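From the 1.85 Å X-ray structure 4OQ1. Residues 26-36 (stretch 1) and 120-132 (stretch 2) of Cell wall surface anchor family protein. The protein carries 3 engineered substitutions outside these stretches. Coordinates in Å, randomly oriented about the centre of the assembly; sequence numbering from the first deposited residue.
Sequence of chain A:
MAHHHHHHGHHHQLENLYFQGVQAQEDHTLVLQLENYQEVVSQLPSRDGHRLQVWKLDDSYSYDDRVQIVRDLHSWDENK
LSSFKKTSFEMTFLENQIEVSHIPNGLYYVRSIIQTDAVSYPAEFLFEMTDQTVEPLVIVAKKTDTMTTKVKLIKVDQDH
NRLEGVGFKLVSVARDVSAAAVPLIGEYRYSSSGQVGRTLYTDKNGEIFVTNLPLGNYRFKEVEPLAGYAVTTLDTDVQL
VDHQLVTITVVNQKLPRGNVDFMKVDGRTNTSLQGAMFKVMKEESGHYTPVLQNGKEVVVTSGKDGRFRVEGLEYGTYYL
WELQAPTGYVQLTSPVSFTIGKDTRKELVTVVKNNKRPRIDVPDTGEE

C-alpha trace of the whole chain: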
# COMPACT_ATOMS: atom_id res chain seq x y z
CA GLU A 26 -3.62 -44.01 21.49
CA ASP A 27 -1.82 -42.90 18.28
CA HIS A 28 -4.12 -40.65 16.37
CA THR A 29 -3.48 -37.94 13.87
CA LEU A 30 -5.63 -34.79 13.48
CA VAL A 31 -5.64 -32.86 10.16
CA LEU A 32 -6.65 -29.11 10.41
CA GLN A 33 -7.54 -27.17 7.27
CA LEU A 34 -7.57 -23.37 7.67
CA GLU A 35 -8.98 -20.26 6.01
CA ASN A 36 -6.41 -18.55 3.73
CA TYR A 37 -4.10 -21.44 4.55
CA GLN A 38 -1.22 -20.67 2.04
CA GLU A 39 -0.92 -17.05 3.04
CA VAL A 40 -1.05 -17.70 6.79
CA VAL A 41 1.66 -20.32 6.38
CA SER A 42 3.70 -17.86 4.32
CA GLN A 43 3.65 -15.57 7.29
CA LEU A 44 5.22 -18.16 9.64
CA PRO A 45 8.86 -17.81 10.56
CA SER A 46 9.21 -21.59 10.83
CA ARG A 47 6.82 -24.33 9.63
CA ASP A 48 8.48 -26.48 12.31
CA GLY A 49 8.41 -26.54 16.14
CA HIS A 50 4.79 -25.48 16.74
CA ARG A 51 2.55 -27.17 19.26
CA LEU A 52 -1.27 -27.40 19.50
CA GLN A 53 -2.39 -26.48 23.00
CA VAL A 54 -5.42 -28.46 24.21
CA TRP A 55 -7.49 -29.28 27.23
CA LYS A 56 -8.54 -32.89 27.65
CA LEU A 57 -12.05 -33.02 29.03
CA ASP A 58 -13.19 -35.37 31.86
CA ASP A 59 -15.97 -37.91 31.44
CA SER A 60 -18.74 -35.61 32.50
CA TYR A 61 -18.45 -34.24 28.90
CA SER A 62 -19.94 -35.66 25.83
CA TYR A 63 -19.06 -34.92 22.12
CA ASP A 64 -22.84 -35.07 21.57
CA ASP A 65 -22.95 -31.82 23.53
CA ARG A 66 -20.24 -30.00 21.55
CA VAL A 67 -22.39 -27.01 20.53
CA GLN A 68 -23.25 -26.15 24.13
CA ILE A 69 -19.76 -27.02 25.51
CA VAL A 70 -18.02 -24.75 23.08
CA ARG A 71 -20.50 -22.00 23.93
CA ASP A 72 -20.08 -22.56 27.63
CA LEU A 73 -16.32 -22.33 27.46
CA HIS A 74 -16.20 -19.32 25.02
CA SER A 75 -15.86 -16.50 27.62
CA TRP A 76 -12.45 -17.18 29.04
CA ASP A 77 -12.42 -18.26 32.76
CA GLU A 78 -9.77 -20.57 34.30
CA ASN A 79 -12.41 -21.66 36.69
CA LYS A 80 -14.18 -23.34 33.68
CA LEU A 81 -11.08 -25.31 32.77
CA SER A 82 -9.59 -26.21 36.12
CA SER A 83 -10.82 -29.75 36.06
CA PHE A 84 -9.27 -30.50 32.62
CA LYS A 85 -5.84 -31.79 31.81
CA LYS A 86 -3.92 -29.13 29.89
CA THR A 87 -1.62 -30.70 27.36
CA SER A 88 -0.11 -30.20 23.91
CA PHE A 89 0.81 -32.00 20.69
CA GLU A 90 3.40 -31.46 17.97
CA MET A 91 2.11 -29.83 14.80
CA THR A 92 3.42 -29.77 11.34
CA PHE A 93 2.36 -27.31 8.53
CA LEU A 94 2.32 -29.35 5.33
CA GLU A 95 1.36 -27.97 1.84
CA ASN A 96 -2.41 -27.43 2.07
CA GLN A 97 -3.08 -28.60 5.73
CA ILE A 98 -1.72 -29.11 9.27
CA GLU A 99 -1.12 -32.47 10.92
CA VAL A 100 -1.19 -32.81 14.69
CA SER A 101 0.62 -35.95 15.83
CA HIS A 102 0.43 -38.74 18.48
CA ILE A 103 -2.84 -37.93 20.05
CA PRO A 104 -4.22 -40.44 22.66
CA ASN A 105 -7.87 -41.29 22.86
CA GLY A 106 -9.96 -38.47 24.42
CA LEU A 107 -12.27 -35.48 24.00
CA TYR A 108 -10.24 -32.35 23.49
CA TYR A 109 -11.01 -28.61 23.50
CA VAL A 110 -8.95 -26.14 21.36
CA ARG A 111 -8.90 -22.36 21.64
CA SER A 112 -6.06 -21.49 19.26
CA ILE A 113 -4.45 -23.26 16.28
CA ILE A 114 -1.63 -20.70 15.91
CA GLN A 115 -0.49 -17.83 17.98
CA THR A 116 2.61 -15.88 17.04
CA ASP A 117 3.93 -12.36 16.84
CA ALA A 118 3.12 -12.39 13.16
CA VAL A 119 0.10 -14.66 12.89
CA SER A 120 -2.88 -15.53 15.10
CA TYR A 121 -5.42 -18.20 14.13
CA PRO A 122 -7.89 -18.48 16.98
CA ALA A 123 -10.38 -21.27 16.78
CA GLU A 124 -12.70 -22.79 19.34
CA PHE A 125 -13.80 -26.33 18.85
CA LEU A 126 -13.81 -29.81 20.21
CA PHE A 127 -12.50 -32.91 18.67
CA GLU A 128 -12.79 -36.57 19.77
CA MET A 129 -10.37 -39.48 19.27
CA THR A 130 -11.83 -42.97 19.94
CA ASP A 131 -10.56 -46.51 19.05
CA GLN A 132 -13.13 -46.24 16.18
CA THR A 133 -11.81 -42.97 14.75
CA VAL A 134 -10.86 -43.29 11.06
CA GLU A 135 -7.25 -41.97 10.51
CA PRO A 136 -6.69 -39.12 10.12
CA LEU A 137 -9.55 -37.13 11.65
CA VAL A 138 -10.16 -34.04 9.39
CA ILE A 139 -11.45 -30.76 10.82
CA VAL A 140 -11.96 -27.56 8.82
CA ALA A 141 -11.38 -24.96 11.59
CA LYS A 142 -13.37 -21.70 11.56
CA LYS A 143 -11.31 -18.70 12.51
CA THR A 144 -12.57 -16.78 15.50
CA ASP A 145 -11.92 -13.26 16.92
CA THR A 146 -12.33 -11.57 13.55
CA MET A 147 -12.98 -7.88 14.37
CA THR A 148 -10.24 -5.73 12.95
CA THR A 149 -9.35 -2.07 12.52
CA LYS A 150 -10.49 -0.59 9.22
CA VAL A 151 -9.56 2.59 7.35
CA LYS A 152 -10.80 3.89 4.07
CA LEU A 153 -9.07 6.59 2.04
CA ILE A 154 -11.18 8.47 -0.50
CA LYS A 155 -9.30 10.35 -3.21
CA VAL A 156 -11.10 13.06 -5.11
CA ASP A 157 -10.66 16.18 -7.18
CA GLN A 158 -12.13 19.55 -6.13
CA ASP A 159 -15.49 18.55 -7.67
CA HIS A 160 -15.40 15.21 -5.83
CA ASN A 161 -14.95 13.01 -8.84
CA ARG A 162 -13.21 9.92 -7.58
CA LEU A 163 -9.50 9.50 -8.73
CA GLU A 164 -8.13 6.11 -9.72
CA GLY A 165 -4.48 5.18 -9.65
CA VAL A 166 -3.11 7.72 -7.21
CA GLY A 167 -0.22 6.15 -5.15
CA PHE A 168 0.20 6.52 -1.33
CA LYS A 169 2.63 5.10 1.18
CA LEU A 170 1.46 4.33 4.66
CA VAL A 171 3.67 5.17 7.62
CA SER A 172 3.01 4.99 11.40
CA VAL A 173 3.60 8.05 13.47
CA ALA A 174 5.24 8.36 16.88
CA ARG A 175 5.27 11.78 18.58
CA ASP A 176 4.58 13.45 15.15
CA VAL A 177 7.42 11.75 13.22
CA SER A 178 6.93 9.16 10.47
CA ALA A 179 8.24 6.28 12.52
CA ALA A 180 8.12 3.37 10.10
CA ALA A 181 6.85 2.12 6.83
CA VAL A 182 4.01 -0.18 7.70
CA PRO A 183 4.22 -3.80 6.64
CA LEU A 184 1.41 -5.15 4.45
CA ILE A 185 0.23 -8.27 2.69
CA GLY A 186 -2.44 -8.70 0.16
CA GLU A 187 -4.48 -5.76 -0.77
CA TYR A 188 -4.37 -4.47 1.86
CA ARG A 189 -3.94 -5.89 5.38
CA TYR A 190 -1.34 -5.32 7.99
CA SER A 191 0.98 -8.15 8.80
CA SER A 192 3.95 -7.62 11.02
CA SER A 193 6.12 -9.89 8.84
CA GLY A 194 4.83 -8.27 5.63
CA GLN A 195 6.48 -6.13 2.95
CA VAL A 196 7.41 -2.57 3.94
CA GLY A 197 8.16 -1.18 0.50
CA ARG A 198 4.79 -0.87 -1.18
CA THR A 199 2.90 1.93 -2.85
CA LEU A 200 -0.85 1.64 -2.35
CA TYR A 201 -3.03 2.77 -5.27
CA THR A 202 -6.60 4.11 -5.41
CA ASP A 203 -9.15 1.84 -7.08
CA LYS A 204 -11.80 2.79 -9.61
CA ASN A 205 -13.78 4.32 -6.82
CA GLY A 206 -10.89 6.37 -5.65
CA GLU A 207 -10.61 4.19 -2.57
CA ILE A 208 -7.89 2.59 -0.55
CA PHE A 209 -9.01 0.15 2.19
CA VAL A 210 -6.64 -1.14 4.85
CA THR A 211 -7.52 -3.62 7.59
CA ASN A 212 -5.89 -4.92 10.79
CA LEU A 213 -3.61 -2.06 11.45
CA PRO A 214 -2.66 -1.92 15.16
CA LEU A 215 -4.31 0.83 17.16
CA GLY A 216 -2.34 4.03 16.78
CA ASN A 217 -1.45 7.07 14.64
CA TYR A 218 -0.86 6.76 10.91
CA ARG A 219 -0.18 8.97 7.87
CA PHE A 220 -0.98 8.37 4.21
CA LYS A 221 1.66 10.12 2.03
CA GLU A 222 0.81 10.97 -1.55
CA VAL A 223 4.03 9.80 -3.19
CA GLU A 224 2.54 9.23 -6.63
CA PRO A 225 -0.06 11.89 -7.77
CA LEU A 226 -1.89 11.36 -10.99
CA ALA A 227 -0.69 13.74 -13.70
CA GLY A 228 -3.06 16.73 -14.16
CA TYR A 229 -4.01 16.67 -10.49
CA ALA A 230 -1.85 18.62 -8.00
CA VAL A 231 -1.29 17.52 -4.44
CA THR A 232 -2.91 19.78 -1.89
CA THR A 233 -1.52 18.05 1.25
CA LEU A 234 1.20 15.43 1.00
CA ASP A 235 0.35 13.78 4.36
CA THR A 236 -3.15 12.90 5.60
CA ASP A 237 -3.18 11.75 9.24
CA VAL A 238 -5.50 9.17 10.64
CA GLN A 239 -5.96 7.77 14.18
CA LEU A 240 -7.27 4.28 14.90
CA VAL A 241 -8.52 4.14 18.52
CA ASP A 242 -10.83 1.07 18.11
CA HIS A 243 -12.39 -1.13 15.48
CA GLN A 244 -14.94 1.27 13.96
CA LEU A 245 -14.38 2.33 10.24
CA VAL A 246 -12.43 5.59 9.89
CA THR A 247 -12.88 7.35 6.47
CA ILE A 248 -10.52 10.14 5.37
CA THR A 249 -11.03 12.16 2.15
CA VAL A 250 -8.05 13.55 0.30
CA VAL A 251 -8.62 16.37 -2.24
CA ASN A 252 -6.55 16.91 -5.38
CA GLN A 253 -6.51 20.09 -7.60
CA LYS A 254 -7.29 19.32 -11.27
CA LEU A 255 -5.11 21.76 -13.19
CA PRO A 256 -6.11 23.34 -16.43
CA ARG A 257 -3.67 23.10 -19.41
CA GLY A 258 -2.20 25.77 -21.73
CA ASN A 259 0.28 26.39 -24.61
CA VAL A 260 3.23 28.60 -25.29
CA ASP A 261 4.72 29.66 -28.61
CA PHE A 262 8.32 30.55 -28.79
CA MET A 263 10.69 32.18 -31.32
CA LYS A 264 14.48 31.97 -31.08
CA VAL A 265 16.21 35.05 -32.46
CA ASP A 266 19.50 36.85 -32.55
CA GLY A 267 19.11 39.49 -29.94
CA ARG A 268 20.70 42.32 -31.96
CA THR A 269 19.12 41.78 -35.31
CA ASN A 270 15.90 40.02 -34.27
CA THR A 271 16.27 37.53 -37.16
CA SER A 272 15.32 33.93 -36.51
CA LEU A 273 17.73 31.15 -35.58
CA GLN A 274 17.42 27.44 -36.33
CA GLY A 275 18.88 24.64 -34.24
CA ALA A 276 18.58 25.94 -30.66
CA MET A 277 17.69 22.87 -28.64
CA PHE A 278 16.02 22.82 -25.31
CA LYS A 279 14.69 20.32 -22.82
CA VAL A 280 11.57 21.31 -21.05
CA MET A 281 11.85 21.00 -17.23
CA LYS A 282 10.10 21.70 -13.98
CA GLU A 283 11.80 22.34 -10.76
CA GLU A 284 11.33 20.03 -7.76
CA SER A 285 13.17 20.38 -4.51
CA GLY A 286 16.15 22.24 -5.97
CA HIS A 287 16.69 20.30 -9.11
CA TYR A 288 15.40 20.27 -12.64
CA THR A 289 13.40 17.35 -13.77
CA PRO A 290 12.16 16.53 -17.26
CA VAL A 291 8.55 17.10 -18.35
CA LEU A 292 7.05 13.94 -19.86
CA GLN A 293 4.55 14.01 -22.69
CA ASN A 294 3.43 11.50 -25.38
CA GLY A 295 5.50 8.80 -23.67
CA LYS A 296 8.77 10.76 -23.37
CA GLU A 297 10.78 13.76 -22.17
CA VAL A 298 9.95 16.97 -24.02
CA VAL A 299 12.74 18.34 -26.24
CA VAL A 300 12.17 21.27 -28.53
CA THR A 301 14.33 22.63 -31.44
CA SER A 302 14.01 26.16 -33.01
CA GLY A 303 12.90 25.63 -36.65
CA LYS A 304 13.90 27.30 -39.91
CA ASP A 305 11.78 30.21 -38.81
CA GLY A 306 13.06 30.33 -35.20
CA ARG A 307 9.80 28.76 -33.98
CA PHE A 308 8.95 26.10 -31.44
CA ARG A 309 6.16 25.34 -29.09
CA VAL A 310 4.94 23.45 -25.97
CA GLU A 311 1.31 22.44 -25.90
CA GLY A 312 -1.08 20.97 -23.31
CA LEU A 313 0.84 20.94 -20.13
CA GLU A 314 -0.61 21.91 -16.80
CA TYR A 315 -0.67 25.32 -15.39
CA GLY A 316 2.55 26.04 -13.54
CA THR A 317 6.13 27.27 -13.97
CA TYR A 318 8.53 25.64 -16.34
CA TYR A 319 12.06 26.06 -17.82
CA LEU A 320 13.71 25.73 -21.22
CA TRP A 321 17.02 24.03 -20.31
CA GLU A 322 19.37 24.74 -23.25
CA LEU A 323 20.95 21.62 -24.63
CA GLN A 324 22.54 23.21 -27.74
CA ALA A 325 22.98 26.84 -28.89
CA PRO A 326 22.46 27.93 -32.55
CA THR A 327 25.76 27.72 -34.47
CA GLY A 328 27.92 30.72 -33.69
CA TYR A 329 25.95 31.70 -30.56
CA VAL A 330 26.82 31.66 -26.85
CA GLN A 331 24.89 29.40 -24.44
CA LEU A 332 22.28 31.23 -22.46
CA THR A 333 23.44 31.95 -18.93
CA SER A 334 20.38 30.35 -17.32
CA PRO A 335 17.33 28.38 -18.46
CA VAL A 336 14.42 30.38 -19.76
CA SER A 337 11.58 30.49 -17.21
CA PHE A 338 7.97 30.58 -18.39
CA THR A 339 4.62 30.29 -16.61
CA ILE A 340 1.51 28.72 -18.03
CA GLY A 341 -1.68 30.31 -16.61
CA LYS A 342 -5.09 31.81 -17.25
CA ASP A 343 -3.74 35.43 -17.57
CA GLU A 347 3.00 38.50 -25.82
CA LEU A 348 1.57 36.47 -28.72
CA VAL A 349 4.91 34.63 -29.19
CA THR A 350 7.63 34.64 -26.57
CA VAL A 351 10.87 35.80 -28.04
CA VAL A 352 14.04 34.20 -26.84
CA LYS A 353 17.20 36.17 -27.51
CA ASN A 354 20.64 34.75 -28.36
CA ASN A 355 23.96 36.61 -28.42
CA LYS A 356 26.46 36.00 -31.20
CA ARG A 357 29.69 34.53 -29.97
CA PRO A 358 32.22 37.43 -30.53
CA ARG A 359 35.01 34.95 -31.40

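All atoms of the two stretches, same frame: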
# COMPACT_ATOMS: atom_id res chain seq x y z
N GLU A 26 -4.73 -44.83 20.91
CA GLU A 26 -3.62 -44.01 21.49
C GLU A 26 -2.60 -43.40 20.50
O GLU A 26 -1.78 -42.58 20.93
CB GLU A 26 -2.86 -44.78 22.56
CG GLU A 26 -1.34 -44.68 22.45
CD GLU A 26 -0.65 -45.32 23.60
OE1 GLU A 26 -0.90 -44.88 24.75
OE2 GLU A 26 0.14 -46.25 23.36
N ASP A 27 -2.58 -43.77 19.22
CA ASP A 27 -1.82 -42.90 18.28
C ASP A 27 -2.66 -42.39 17.10
O ASP A 27 -2.77 -43.01 16.02
CB ASP A 27 -0.53 -43.55 17.80
CG ASP A 27 0.41 -42.54 17.20
OD1 ASP A 27 1.26 -41.96 17.92
OD2 ASP A 27 0.25 -42.30 15.99
N HIS A 28 -3.28 -41.23 17.34
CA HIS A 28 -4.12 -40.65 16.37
C HIS A 28 -3.45 -39.41 15.78
O HIS A 28 -2.62 -38.70 16.42
CB HIS A 28 -5.48 -40.23 16.97
CG HIS A 28 -6.30 -41.37 17.43
ND1 HIS A 28 -7.16 -42.05 16.60
CD2 HIS A 28 -6.43 -41.94 18.66
CE1 HIS A 28 -7.76 -43.01 17.28
NE2 HIS A 28 -7.34 -42.95 18.53
N THR A 29 -3.83 -39.17 14.56
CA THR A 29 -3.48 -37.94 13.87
C THR A 29 -4.74 -37.08 13.54
O THR A 29 -5.76 -37.58 13.04
CB THR A 29 -2.75 -38.23 12.55
OG1 THR A 29 -1.56 -38.98 12.81
CG2 THR A 29 -2.38 -36.93 11.88
N LEU A 30 -4.61 -35.79 13.84
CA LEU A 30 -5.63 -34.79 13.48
C LEU A 30 -5.10 -33.88 12.34
O LEU A 30 -4.02 -33.37 12.38
CB LEU A 30 -5.99 -33.92 14.72
CG LEU A 30 -6.94 -32.73 14.45
CD1 LEU A 30 -8.32 -33.07 14.07
CD2 LEU A 30 -6.88 -31.80 15.70
N VAL A 31 -5.92 -33.76 11.31
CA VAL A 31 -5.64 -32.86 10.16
C VAL A 31 -6.57 -31.58 10.33
O VAL A 31 -7.79 -31.72 10.59
CB VAL A 31 -5.96 -33.64 8.82
CG1 VAL A 31 -6.20 -32.73 7.64
CG2 VAL A 31 -4.84 -34.62 8.46
N LEU A 32 -5.95 -30.39 10.33
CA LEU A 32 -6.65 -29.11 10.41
C LEU A 32 -6.47 -28.36 9.08
O LEU A 32 -5.39 -28.12 8.60
CB LEU A 32 -6.08 -28.25 11.55
CG LEU A 32 -6.34 -28.84 12.95
CD1 LEU A 32 -5.60 -28.15 14.04
CD2 LEU A 32 -7.83 -28.80 13.26
N GLN A 33 -7.58 -27.99 8.46
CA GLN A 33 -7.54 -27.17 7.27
C GLN A 33 -7.99 -25.77 7.72
O GLN A 33 -8.89 -25.62 8.54
CB GLN A 33 -8.44 -27.82 6.22
CG GLN A 33 -7.87 -29.11 5.65
CD GLN A 33 -8.89 -30.02 4.96
OE1 GLN A 33 -10.08 -29.69 4.84
NE2 GLN A 33 -8.41 -31.13 4.43
N LEU A 34 -7.33 -24.73 7.22
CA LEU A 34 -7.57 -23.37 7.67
C LEU A 34 -8.05 -22.45 6.53
O LEU A 34 -7.75 -22.71 5.34
CB LEU A 34 -6.31 -22.77 8.22
CG LEU A 34 -5.55 -23.56 9.28
CD1 LEU A 34 -4.39 -22.73 9.70
CD2 LEU A 34 -6.42 -23.96 10.49
N GLU A 35 -8.66 -21.36 6.93
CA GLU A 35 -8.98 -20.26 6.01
C GLU A 35 -7.63 -19.61 5.57
O GLU A 35 -6.75 -19.31 6.39
CB GLU A 35 -9.86 -19.25 6.70
CG GLU A 35 -11.22 -19.76 7.27
CD GLU A 35 -11.93 -18.75 8.17
OE1 GLU A 35 -11.68 -17.53 8.15
OE2 GLU A 35 -12.85 -19.10 8.93
N ASN A 36 -7.49 -19.38 4.26
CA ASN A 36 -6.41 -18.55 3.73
C ASN A 36 -5.13 -19.25 4.11
O ASN A 36 -4.14 -18.60 4.44
CB ASN A 36 -6.47 -17.12 4.33
CG ASN A 36 -5.72 -16.06 3.46
OD1 ASN A 36 -5.56 -16.25 2.30
ND2 ASN A 36 -5.27 -14.97 4.08
N SER A 120 -1.98 -14.95 14.13
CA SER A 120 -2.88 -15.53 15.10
C SER A 120 -3.99 -16.23 14.33
O SER A 120 -4.55 -15.65 13.40
CB SER A 120 -3.48 -14.45 15.92
OG SER A 120 -2.50 -14.00 16.82
N TYR A 121 -4.28 -17.48 14.69
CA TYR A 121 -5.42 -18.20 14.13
C TYR A 121 -6.18 -18.84 15.27
O TYR A 121 -6.06 -20.06 15.54
CB TYR A 121 -4.99 -19.20 13.13
CG TYR A 121 -6.12 -19.67 12.29
CD1 TYR A 121 -6.21 -19.26 10.94
CD2 TYR A 121 -7.10 -20.49 12.78
CE1 TYR A 121 -7.28 -19.65 10.17
CE2 TYR A 121 -8.16 -20.91 12.02
CZ TYR A 121 -8.26 -20.50 10.71
OH TYR A 121 -9.33 -20.96 9.90
N PRO A 122 -6.99 -18.03 15.95
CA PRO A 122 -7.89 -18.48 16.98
C PRO A 122 -9.01 -19.29 16.42
O PRO A 122 -9.54 -18.99 15.38
CB PRO A 122 -8.38 -17.20 17.63
CG PRO A 122 -8.14 -16.16 16.62
CD PRO A 122 -7.04 -16.57 15.75
N ALA A 123 -9.41 -20.30 17.18
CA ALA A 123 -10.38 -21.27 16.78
C ALA A 123 -10.85 -22.10 18.01
O ALA A 123 -10.07 -22.76 18.65
CB ALA A 123 -9.78 -22.17 15.72
N GLU A 124 -12.13 -22.11 18.25
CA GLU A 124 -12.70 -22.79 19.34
C GLU A 124 -13.53 -23.94 18.91
O GLU A 124 -14.60 -23.71 18.32
CB GLU A 124 -13.53 -21.86 20.11
CG GLU A 124 -12.63 -20.75 20.72
CD GLU A 124 -13.43 -19.64 21.46
OE1 GLU A 124 -14.64 -19.77 21.65
OE2 GLU A 124 -12.78 -18.64 21.85
N PHE A 125 -13.04 -25.15 19.22
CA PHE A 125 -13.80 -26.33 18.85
C PHE A 125 -13.43 -27.51 19.73
O PHE A 125 -12.41 -27.49 20.48
CB PHE A 125 -13.58 -26.68 17.37
CG PHE A 125 -12.14 -26.89 17.00
CD1 PHE A 125 -11.26 -25.84 16.74
CD2 PHE A 125 -11.64 -28.17 16.92
CE1 PHE A 125 -9.94 -26.10 16.45
CE2 PHE A 125 -10.33 -28.42 16.61
CZ PHE A 125 -9.49 -27.39 16.33
N LEU A 126 -14.17 -28.59 19.54
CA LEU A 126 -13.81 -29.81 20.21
C LEU A 126 -13.50 -30.79 19.12
O LEU A 126 -14.04 -30.69 18.04
CB LEU A 126 -15.02 -30.41 20.96
CG LEU A 126 -15.72 -29.73 22.12
CD1 LEU A 126 -16.69 -30.67 22.78
CD2 LEU A 126 -14.69 -29.30 23.10
N PHE A 127 -12.63 -31.70 19.45
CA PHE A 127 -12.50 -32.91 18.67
C PHE A 127 -12.43 -34.20 19.54
O PHE A 127 -11.89 -34.18 20.62
CB PHE A 127 -11.32 -32.79 17.67
CG PHE A 127 -9.95 -32.74 18.27
CD1 PHE A 127 -9.22 -33.91 18.47
CD2 PHE A 127 -9.43 -31.54 18.71
CE1 PHE A 127 -7.92 -33.89 18.96
CE2 PHE A 127 -8.15 -31.50 19.27
CZ PHE A 127 -7.41 -32.66 19.42
N GLU A 128 -12.77 -35.36 18.95
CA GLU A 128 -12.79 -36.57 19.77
C GLU A 128 -12.04 -37.64 19.00
O GLU A 128 -12.28 -37.82 17.80
CB GLU A 128 -14.22 -36.95 20.09
CG GLU A 128 -14.28 -38.26 20.86
CD GLU A 128 -15.66 -38.67 21.22
OE1 GLU A 128 -15.91 -38.76 22.41
OE2 GLU A 128 -16.50 -38.91 20.32
N MET A 129 -11.04 -38.23 19.69
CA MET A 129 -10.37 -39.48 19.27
C MET A 129 -10.92 -40.74 20.03
O MET A 129 -10.85 -40.83 21.21
CB MET A 129 -8.90 -39.26 19.58
CG MET A 129 -8.32 -38.12 18.73
SD MET A 129 -8.55 -38.42 16.96
CE MET A 129 -7.26 -37.29 16.37
N THR A 130 -11.46 -41.71 19.30
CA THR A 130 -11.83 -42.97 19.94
C THR A 130 -11.14 -44.14 19.22
O THR A 130 -10.54 -43.94 18.18
CB THR A 130 -13.34 -43.14 19.89
OG1 THR A 130 -13.74 -43.43 18.57
CG2 THR A 130 -14.02 -41.93 20.33
N ASP A 131 -11.19 -45.36 19.78
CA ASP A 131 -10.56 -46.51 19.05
C ASP A 131 -11.24 -46.72 17.71
O ASP A 131 -10.69 -47.44 16.89
CB ASP A 131 -10.58 -47.84 19.86
CG ASP A 131 -9.50 -47.88 20.97
OD1 ASP A 131 -8.60 -47.07 20.88
OD2 ASP A 131 -9.56 -48.72 21.92
N GLN A 132 -12.41 -46.10 17.47
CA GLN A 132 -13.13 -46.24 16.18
C GLN A 132 -12.89 -45.15 15.15
O GLN A 132 -13.47 -45.18 14.06
CB GLN A 132 -14.63 -46.22 16.43
CG GLN A 132 -15.09 -47.20 17.50
CD GLN A 132 -14.55 -48.59 17.30
OE1 GLN A 132 -14.42 -49.06 16.16
NE2 GLN A 132 -14.23 -49.28 18.40

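Strands that face each other across a core, rather than sharing a sheet edge, are held together by side chains, and residues 26-36 and 120-132 illustrate the principle. The strand of stretch 1, which includes His28, Leu30 and Leu32, runs roughly antiparallel to strand 120-129, with 150° between their directions and a closest axial approach of 9.0 Å. That spacing is too wide for backbone pairing, and no backbone-to-backbone hydrogen bond links the stretches.

Strand alternation sends the CA-to-CB bonds of His28, Leu30 and Leu32 toward stretch 2, and that of Leu34 points the same way; Tyr121, Phe125, Phe127 and Met129 point back. The antiparallel order sets the partners. Met129 lays CB over a face of the His28 ring, 4.0 Å from its centroid, while Met129 CE reaches within 3.5 Å of His28 CB and 4.0 Å of Leu30 CB. Leu30 CD2 sits almost on the ring normal of Phe127, 3.7 Å from the centroid, a well-centred CH-pi contact. Leu32 CD2 approaches Phe125 CZ at 3.8 Å, a simpler apolar contact.

At the far end, Tyr121 combines both kinds of chemistry. Leu34 CD2 covers one face of its ring, 4.1 Å from the centroid, and its hydroxyl accepts a nearly linear hydrogen bond from the backbone, Glu35 N to Tyr121 OH, at 3.1 Å. This polar anchor complements an otherwise largely apolar interface.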